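Local structure of N-acetylglucosamine-specific lectin (Saxidomus purpuratus, 6A7T) at residues 30-35 against 153-158; 40-45 against 76-81. The protein probably binds carbohydrates, N-acetylglucosamine in particular, as a C-type lectin whose sugar recognition does not depend on calcium. One frame throughout, in Å; residues are numbered along the deposited sequence. Where two conformers were deposited one is given.

Contact 1 (30-35 against 153-158); sequences SGWKFF and CEIDCS. With CA (calcium ion), chain D.
I155 reaches W32 with one arm of its branched side chain. From CB, CG1 leaves anti to the carbonyl carbon (chi1 -66°) and comes 3.7 Å from CZ3 of W32. The chain then runs on nearly straight, and its CD1 ends over one face of the indole, 3.6 Å from W32 CZ3. The methyl is 3.9 Å from the centroid of the six-membered ring and 21° off its normal, a CH-pi contact shifted toward the rim. Beside it, C153 CB approaches CH2 of W32 obliquely at 3.9 Å. E154 lies between these two residues and points away from the indole. Its extended side chain grips the calcium ion with both oxygens, OE2 at 2.4 Å and OE1 at 2.8 Å, and OE2 is also hydrogen-bonded to S38. A water on the calcium ion donates to OD2 of D156, which forms a salt bridge with K24 of the neighbouring chain. OD1 accepts S158 N, an Asx turn, and also S158 OG, both from the same face. W32, just ahead of K33 of edge strand 33-35, reaches past strand 38-47, touching L41, to meet strand 149-155, which the C153-C56 disulfide ties to helix 49-58.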
ATOM      1  N   SER B  30       2.678   2.952  28.063  1.00 29.27           N
ATOM      2  CA  SER B  30       2.806   4.281  28.646  1.00 31.24           C
ATOM      3  C   SER B  30       3.981   4.998  27.963  1.00 29.79           C
ATOM      4  O   SER B  30       4.981   4.357  27.666  1.00 29.31           O
ATOM      5  CB  SER B  30       2.988   4.188  30.164  1.00 35.40           C
ATOM      6  OG  SER B  30       2.708   5.428  30.800  1.00 40.33           O
ATOM      7  N   GLY B  31       3.837   6.307  27.714  1.00 28.36           N
ATOM      8  CA  GLY B  31       4.856   7.120  27.038  1.00 27.10           C
ATOM      9  C   GLY B  31       4.821   6.985  25.518  1.00 27.55           C
ATOM     10  O   GLY B  31       5.664   7.585  24.840  1.00 28.07           O
ATOM     11  N   TRP B  32       3.885   6.183  24.996  1.00 26.63           N
ATOM     12  CA  TRP B  32       3.654   6.068  23.540  1.00 24.36           C
ATOM     13  C   TRP B  32       2.438   6.903  23.151  1.00 25.97           C
ATOM     14  O   TRP B  32       1.452   6.968  23.871  1.00 29.59           O
ATOM     15  CB  TRP B  32       3.436   4.628  23.090  1.00 22.35           C
ATOM     16  CG  TRP B  32       4.618   3.727  23.250  1.00 20.41           C
ATOM     17  CD1 TRP B  32       5.266   3.424  24.410  1.00 20.54           C
ATOM     18  CD2 TRP B  32       5.233   2.939  22.234  1.00 18.72           C
ATOM     19  NE1 TRP B  32       6.284   2.552  24.169  1.00 18.86           N
ATOM     20  CE2 TRP B  32       6.261   2.192  22.849  1.00 18.20           C
ATOM     21  CE3 TRP B  32       5.040   2.816  20.853  1.00 16.62           C
ATOM     22  CZ2 TRP B  32       7.114   1.366  22.127  1.00 16.69           C
ATOM     23  CZ3 TRP B  32       5.872   1.979  20.141  1.00 17.36           C
ATOM     24  CH2 TRP B  32       6.898   1.264  20.771  1.00 18.28           C
ATOM     25  N   LYS B  33       2.513   7.497  21.963  1.00 22.84           N
ATOM     26  CA  LYS B  33       1.486   8.354  21.437  1.00 23.17           C
ATOM     27  C   LYS B  33       0.632   7.579  20.434  1.00 22.79           C
ATOM     28  O   LYS B  33       1.161   6.856  19.616  1.00 19.52           O
ATOM     29  CB  LYS B  33       2.132   9.549  20.739  1.00 23.69           C
ATOM     30  CG  LYS B  33       3.078  10.373  21.598  1.00 25.56           C
ATOM     31  CD  LYS B  33       3.719  11.457  20.808  1.00 27.17           C
ATOM     32  CE  LYS B  33       4.709  12.272  21.606  1.00 29.83           C
ATOM     33  NZ  LYS B  33       4.025  13.010  22.693  1.00 32.82           N
ATOM     34  N   PHE B  34      -0.687   7.780  20.489  1.00 23.02           N
ATOM     35  CA  PHE B  34      -1.628   7.177  19.577  1.00 21.47           C
ATOM     36  C   PHE B  34      -1.923   8.108  18.393  1.00 20.34           C
ATOM     37  O   PHE B  34      -2.238   9.280  18.559  1.00 20.27           O
ATOM     38  CB  PHE B  34      -2.949   6.869  20.290  1.00 24.17           C
ATOM     39  CG  PHE B  34      -3.924   6.120  19.415  1.00 24.35           C
ATOM     40  CD1 PHE B  34      -3.634   4.833  18.990  1.00 25.08           C
ATOM     41  CD2 PHE B  34      -5.080   6.727  18.945  1.00 28.51           C
ATOM     42  CE1 PHE B  34      -4.492   4.153  18.139  1.00 26.39           C
ATOM     43  CE2 PHE B  34      -5.930   6.053  18.083  1.00 28.12           C
ATOM     44  CZ  PHE B  34      -5.641   4.767  17.686  1.00 29.37           C
ATOM     45  N   PHE B  35      -1.894   7.549  17.182  1.00 18.11           N
ATOM     46  CA  PHE B  35      -2.409   8.221  15.968  1.00 17.18           C
ATOM     47  C   PHE B  35      -2.782   7.160  14.932  1.00 16.32           C
ATOM     48  O   PHE B  35      -1.990   6.267  14.609  1.00 14.57           O
ATOM     49  CB  PHE B  35      -1.407   9.216  15.379  1.00 17.23           C
ATOM     50  CG  PHE B  35      -1.880   9.846  14.098  1.00 17.05           C
ATOM     51  CD1 PHE B  35      -2.677  10.989  14.117  1.00 18.05           C
ATOM     52  CD2 PHE B  35      -1.647   9.222  12.876  1.00 17.53           C
ATOM     53  CE1 PHE B  35      -3.153  11.537  12.928  1.00 18.43           C
ATOM     54  CE2 PHE B  35      -2.135   9.764  11.696  1.00 16.46           C
ATOM     55  CZ  PHE B  35      -2.909  10.917  11.726  1.00 18.36           C
ATOM     56  N   CYS B 153       9.799   4.546  16.933  1.00  9.41           N
ATOM     57  CA  CYS B 153       9.246   3.209  16.872  1.00 10.78           C
ATOM     58  C   CYS B 153       7.722   3.267  16.704  1.00 10.19           C
ATOM     59  O   CYS B 153       7.059   4.210  17.075  1.00 10.47           O
ATOM     60  CB  CYS B 153       9.523   2.381  18.124  1.00 12.19           C
ATOM     61  SG  CYS B 153      11.274   2.283  18.591  1.00 13.85           S
ATOM     62  N   GLU B 154       7.197   2.209  16.096  1.00 10.08           N
ATOM     63  CA  GLU B 154       5.760   2.079  15.742  1.00 10.34           C
ATOM     64  C   GLU B 154       5.295   0.660  16.088  1.00 10.50           C
ATOM     65  O   GLU B 154       5.940  -0.281  15.744  1.00 11.55           O
ATOM     66  CB  GLU B 154       5.534   2.337  14.255  1.00 10.45           C
ATOM     67  CG  GLU B 154       4.051   2.334  13.872  1.00 11.69           C
ATOM     68  CD  GLU B 154       3.730   2.556  12.400  1.00 12.28           C
ATOM     69  OE1 GLU B 154       4.693   2.497  11.565  1.00 12.57           O
ATOM     70  OE2 GLU B 154       2.530   2.745  12.072  1.00 12.04           O
ATOM     71  N   ILE B 155       4.153   0.585  16.786  1.00 12.22           N
ATOM     72  CA  ILE B 155       3.347  -0.639  16.924  1.00 14.40           C
ATOM     73  C   ILE B 155       2.062  -0.406  16.125  1.00 13.46           C
ATOM     74  O   ILE B 155       1.367   0.566  16.437  1.00 12.47           O
ATOM     75  CB  ILE B 155       3.021  -0.890  18.400  1.00 15.59           C
ATOM     76  CG1 ILE B 155       4.268  -1.204  19.226  1.00 17.99           C
ATOM     77  CG2 ILE B 155       1.993  -1.987  18.542  1.00 17.56           C
ATOM     78  CD1 ILE B 155       4.034  -1.098  20.731  1.00 18.18           C
ATOM     79  N   ASP B 156       1.785  -1.255  15.117  1.00 17.44           N
ATOM     80  CA  ASP B 156       0.611  -1.005  14.265  1.00 19.19           C
ATOM     81  C   ASP B 156      -0.415  -2.143  14.369  1.00 22.90           C
ATOM     82  O   ASP B 156      -1.473  -2.007  13.779  1.00 22.58           O
ATOM     83  CB  ASP B 156       0.984  -0.685  12.810  1.00 20.85           C
ATOM     84  CG  ASP B 156       1.583  -1.816  12.019  1.00 20.55           C
ATOM     85  OD1 ASP B 156       1.595  -2.935  12.539  1.00 22.49           O
ATOM     86  OD2 ASP B 156       2.085  -1.561  10.890  1.00 22.19           O
ATOM     87  N   CYS B 157      -0.156  -3.161  15.202  1.00 25.39           N
ATOM     88  CA  CYS B 157      -1.130  -4.242  15.469  1.00 28.39           C
ATOM     89  C   CYS B 157      -1.659  -4.819  14.144  1.00 31.80           C
ATOM     90  O   CYS B 157      -2.853  -5.170  14.035  1.00 35.18           O
ATOM     91  CB  CYS B 157      -2.290  -3.741  16.325  1.00 28.12           C
ATOM     92  SG  CYS B 157      -1.850  -2.953  17.904  1.00 32.11           S
ATOM     93  N   SER B 158      -0.792  -4.892  13.125  1.00 34.48           N
ATOM     94  CA  SER B 158      -1.144  -5.467  11.832  1.00 38.54           C
ATOM     95  C   SER B 158      -0.942  -6.990  11.871  1.00 46.08           C
ATOM     96  O   SER B 158      -0.463  -7.532  12.864  1.00 51.70           O
ATOM     97  CB  SER B 158      -0.364  -4.812  10.707  1.00 36.79           C
ATOM     98  OG  SER B 158       1.033  -5.071  10.813  1.00 33.36           O
TER
HETATM   99 CA    CA D 201       2.767   3.283   9.710  1.00 10.64          CA
HETATM  100  O   HOH W   1       2.837   0.755   9.706  1.00 12.77           O
HETATM  101  O   HOH W   2       0.375   3.221   9.866  1.00 11.89           O

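Contact 2 (40-45 against 76-81); sequences YLFDEG and RGILSG
F42 of strand 38-47 meets I78 and L79, successive residues of helix 69-80, in two different ways. I78 comes over the ring: its CG2 methyl stands 3.6 Å from the centroid of F42, only 7° off the ring normal, a nearly ideal CH-pi contact. The rest of the isoleucine leans toward the far end of the ring, with CB and CG1 each 3.9 Å from F42 CZ. L79 arrives at the rim instead. Its CD2 lies near the plane of the phenyl ring, 3.7 Å from F42 CD2, so face and edge are gripped from adjacent helix positions. With chi1 of I78 at -58°, CG2 is anti to the backbone N and sits over the ring centre, while CG1 lies by the F42 CZ end.

One step outward, K33 of the edge strand touches both F42 and I78. I152 of strand 149-155 packs on F42, and W136 of strand 134-141 on L79. The polar bonds nearby are local features of each segment. The R76 guanidinium pairs with D72 and also reaches the carbonyl of W136. On the strand, G45 N donates to OD2 of D43 at 2.9 Å, an Asx turn, and the same oxygen forms a salt bridge with R47.

The sheet is thus flanked by two helices. F42 points to helix 69-80, while L41 and D43, its neighbours in the strand, touch F55 of helix 49-58. This packing of two helices about an antiparallel sheet that includes the chain's first and last strands is characteristic of the C-type lectin fold.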
ATOM      1  N   TYR B  40       3.185   5.086  18.776  1.00 11.90           N
ATOM      2  CA  TYR B  40       4.502   5.588  18.373  1.00 11.67           C
ATOM      3  C   TYR B  40       5.356   5.933  19.601  1.00 11.35           C
ATOM      4  O   TYR B  40       4.867   6.572  20.571  1.00 13.49           O
ATOM      5  CB  TYR B  40       4.363   6.847  17.515  1.00 11.07           C
ATOM      6  CG  TYR B  40       3.574   6.673  16.246  1.00 10.75           C
ATOM      7  CD1 TYR B  40       2.185   6.763  16.214  1.00 10.60           C
ATOM      8  CD2 TYR B  40       4.207   6.368  15.062  1.00 10.65           C
ATOM      9  CE1 TYR B  40       1.456   6.591  15.053  1.00 10.76           C
ATOM     10  CE2 TYR B  40       3.495   6.177  13.883  1.00 11.49           C
ATOM     11  CZ  TYR B  40       2.111   6.286  13.874  1.00 10.96           C
ATOM     12  OH  TYR B  40       1.411   6.100  12.716  1.00 11.29           O
ATOM     13  N   LEU B  41       6.649   5.616  19.512  1.00 11.40           N
ATOM     14  CA  LEU B  41       7.598   6.031  20.575  1.00 12.37           C
ATOM     15  C   LEU B  41       8.622   6.926  19.900  1.00 11.71           C
ATOM     16  O   LEU B  41       9.344   6.477  19.057  1.00  9.94           O
ATOM     17  CB  LEU B  41       8.228   4.801  21.223  1.00 13.58           C
ATOM     18  CG  LEU B  41       9.234   5.112  22.340  1.00 15.39           C
ATOM     19  CD1 LEU B  41       8.557   5.733  23.524  1.00 18.53           C
ATOM     20  CD2 LEU B  41      10.010   3.893  22.749  1.00 15.59           C
ATOM     21  N   PHE B  42       8.710   8.187  20.357  1.00 10.92           N
ATOM     22  CA  PHE B  42       9.703   9.136  19.900  1.00 10.87           C
ATOM     23  C   PHE B  42      10.858   9.029  20.896  1.00 11.95           C
ATOM     24  O   PHE B  42      10.867   9.761  21.897  1.00 15.10           O
ATOM     25  CB  PHE B  42       9.097  10.526  19.707  1.00 11.55           C
ATOM     26  CG  PHE B  42       8.091  10.638  18.585  1.00 10.72           C
ATOM     27  CD1 PHE B  42       6.795  10.154  18.758  1.00 11.06           C
ATOM     28  CD2 PHE B  42       8.433  11.179  17.356  1.00 10.59           C
ATOM     29  CE1 PHE B  42       5.869  10.223  17.728  1.00 11.60           C
ATOM     30  CE2 PHE B  42       7.497  11.260  16.326  1.00 11.63           C
ATOM     31  CZ  PHE B  42       6.230  10.757  16.507  1.00 11.17           C
ATOM     32  N   ASP B  43      11.772   8.103  20.645  1.00 11.02           N
ATOM     33  CA  ASP B  43      12.791   7.777  21.652  1.00 12.11           C
ATOM     34  C   ASP B  43      14.029   8.664  21.462  1.00 11.87           C
ATOM     35  O   ASP B  43      14.598   8.751  20.428  1.00 10.98           O
ATOM     36  CB  ASP B  43      13.181   6.304  21.654  1.00 14.81           C
ATOM     37  CG  ASP B  43      14.006   5.963  22.881  1.00 15.98           C
ATOM     38  OD1 ASP B  43      13.396   5.752  23.959  1.00 16.64           O
ATOM     39  OD2 ASP B  43      15.228   5.962  22.747  1.00 17.09           O
ATOM     40  N   GLU B  44      14.490   9.245  22.577  1.00 12.69           N
ATOM     41  CA  GLU B  44      15.609  10.197  22.551  1.00 12.97           C
ATOM     42  C   GLU B  44      16.956   9.566  22.933  1.00 13.39           C
ATOM     43  O   GLU B  44      17.972  10.286  23.140  1.00 14.88           O
ATOM     44  CB  GLU B  44      15.290  11.385  23.468  1.00 14.76           C
ATOM     45  CG  GLU B  44      14.042  12.123  23.044  1.00 15.00           C
ATOM     46  CD  GLU B  44      14.179  13.019  21.835  1.00 18.93           C
ATOM     47  OE1 GLU B  44      15.330  13.280  21.460  1.00 21.49           O
ATOM     48  OE2 GLU B  44      13.118  13.489  21.283  1.00 19.65           O
ATOM     49  N   GLY B  45      17.039   8.246  23.018  1.00 12.81           N
ATOM     50  CA  GLY B  45      18.303   7.612  23.185  1.00 12.48           C
ATOM     51  C   GLY B  45      19.162   7.792  21.954  1.00 12.79           C
ATOM     52  O   GLY B  45      18.684   8.188  20.868  1.00 14.18           O
ATOM     53  N   ARG B  76       5.432  14.909  11.629  1.00  9.52           N
ATOM     54  CA  ARG B  76       5.972  16.293  11.494  1.00 10.64           C
ATOM     55  C   ARG B  76       5.472  17.180  12.641  1.00 10.79           C
ATOM     56  O   ARG B  76       6.239  18.003  13.187  1.00 12.24           O
ATOM     57  CB  ARG B  76       5.608  16.884  10.133  1.00 11.31           C
ATOM     58  CG  ARG B  76       6.211  18.253   9.873  1.00 11.35           C
ATOM     59  CD  ARG B  76       6.217  18.737   8.441  1.00 11.67           C
ATOM     60  NE  ARG B  76       6.766  17.780   7.504  1.00 12.44           N
ATOM     61  CZ  ARG B  76       6.054  16.875   6.835  1.00 11.89           C
ATOM     62  NH1 ARG B  76       4.717  16.843   6.903  1.00 13.40           N
ATOM     63  NH2 ARG B  76       6.715  15.973   6.154  1.00 11.39           N
ATOM     64  N   GLY B  77       4.200  17.035  13.002  1.00 11.76           N
ATOM     65  CA  GLY B  77       3.631  17.776  14.155  1.00 11.72           C
ATOM     66  C   GLY B  77       4.408  17.565  15.443  1.00 12.93           C
ATOM     67  O   GLY B  77       4.729  18.528  16.159  1.00 16.31           O
ATOM     68  N   ILE B  78       4.782  16.326  15.726  1.00 11.60           N
ATOM     69  CA  ILE B  78       5.516  15.992  16.933  1.00 11.94           C
ATOM     70  C   ILE B  78       6.941  16.540  16.810  1.00 12.19           C
ATOM     71  O   ILE B  78       7.505  17.129  17.775  1.00 13.03           O
ATOM     72  CB  ILE B  78       5.519  14.476  17.231  1.00 12.34           C
ATOM     73  CG1 ILE B  78       4.113  13.890  17.374  1.00 12.77           C
ATOM     74  CG2 ILE B  78       6.366  14.153  18.433  1.00 12.69           C
ATOM     75  CD1 ILE B  78       3.285  14.561  18.464  1.00 13.05           C
ATOM     76  N   LEU B  79       7.611  16.258  15.673  1.00 11.32           N
ATOM     77  CA  LEU B  79       9.041  16.629  15.532  1.00 11.86           C
ATOM     78  C   LEU B  79       9.224  18.152  15.541  1.00 12.86           C
ATOM     79  O   LEU B  79      10.227  18.617  16.064  1.00 11.83           O
ATOM     80  CB  LEU B  79       9.612  16.032  14.242  1.00 10.94           C
ATOM     81  CG  LEU B  79       9.560  14.512  14.167  1.00 10.43           C
ATOM     82  CD1 LEU B  79      10.263  14.007  12.932  1.00 11.16           C
ATOM     83  CD2 LEU B  79      10.136  13.827  15.408  1.00 10.01           C
ATOM     84  N   SER B  80       8.258  18.890  14.975  1.00 14.30           N
ATOM     85  CA  SER B  80       8.368  20.330  14.925  0.50 15.36           C
ATOM     86  C   SER B  80       7.988  20.949  16.283  1.00 16.15           C
ATOM     87  O   SER B  80       8.265  22.109  16.508  1.00 19.59           O
ATOM     88  CB  SER B  80       7.554  20.882  13.781  0.50 14.84           C
ATOM     89  OG  SER B  80       6.174  20.610  13.988  0.50 15.32           O
ATOM     90  N   GLY B  81       7.435  20.157  17.194  1.00 15.14           N
ATOM     91  CA  GLY B  81       7.062  20.593  18.558  1.00 16.76           C
ATOM     92  C   GLY B  81       8.239  20.635  19.533  1.00 17.17           C
ATOM     93  O   GLY B  81       8.054  21.047  20.639  1.00 18.75           O
TER

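Contacts 1 and 2 have their centres about 12 Å apart and share one antiparallel sheet, in which strand 38-47 of contact 2 lies between the two strands of contact 1. Probable backbone hydrogen bonds sew them together: K33 O to Y40 N and C153 O to L41 N, each 2.8 Å. Between these bonds, W32 CE3 packs 3.4 Å from Y40 C. The calcium ion gives a second tie, since Y40 hydrogen-bonds E71, which binds the metal together with E154, T65 and E67. The side chain of F42 is about 11 Å from the ion. No sugar is bound to this chain; K118 and N139, which bind N-acetylglucosamine in this protein, lie in neither contact.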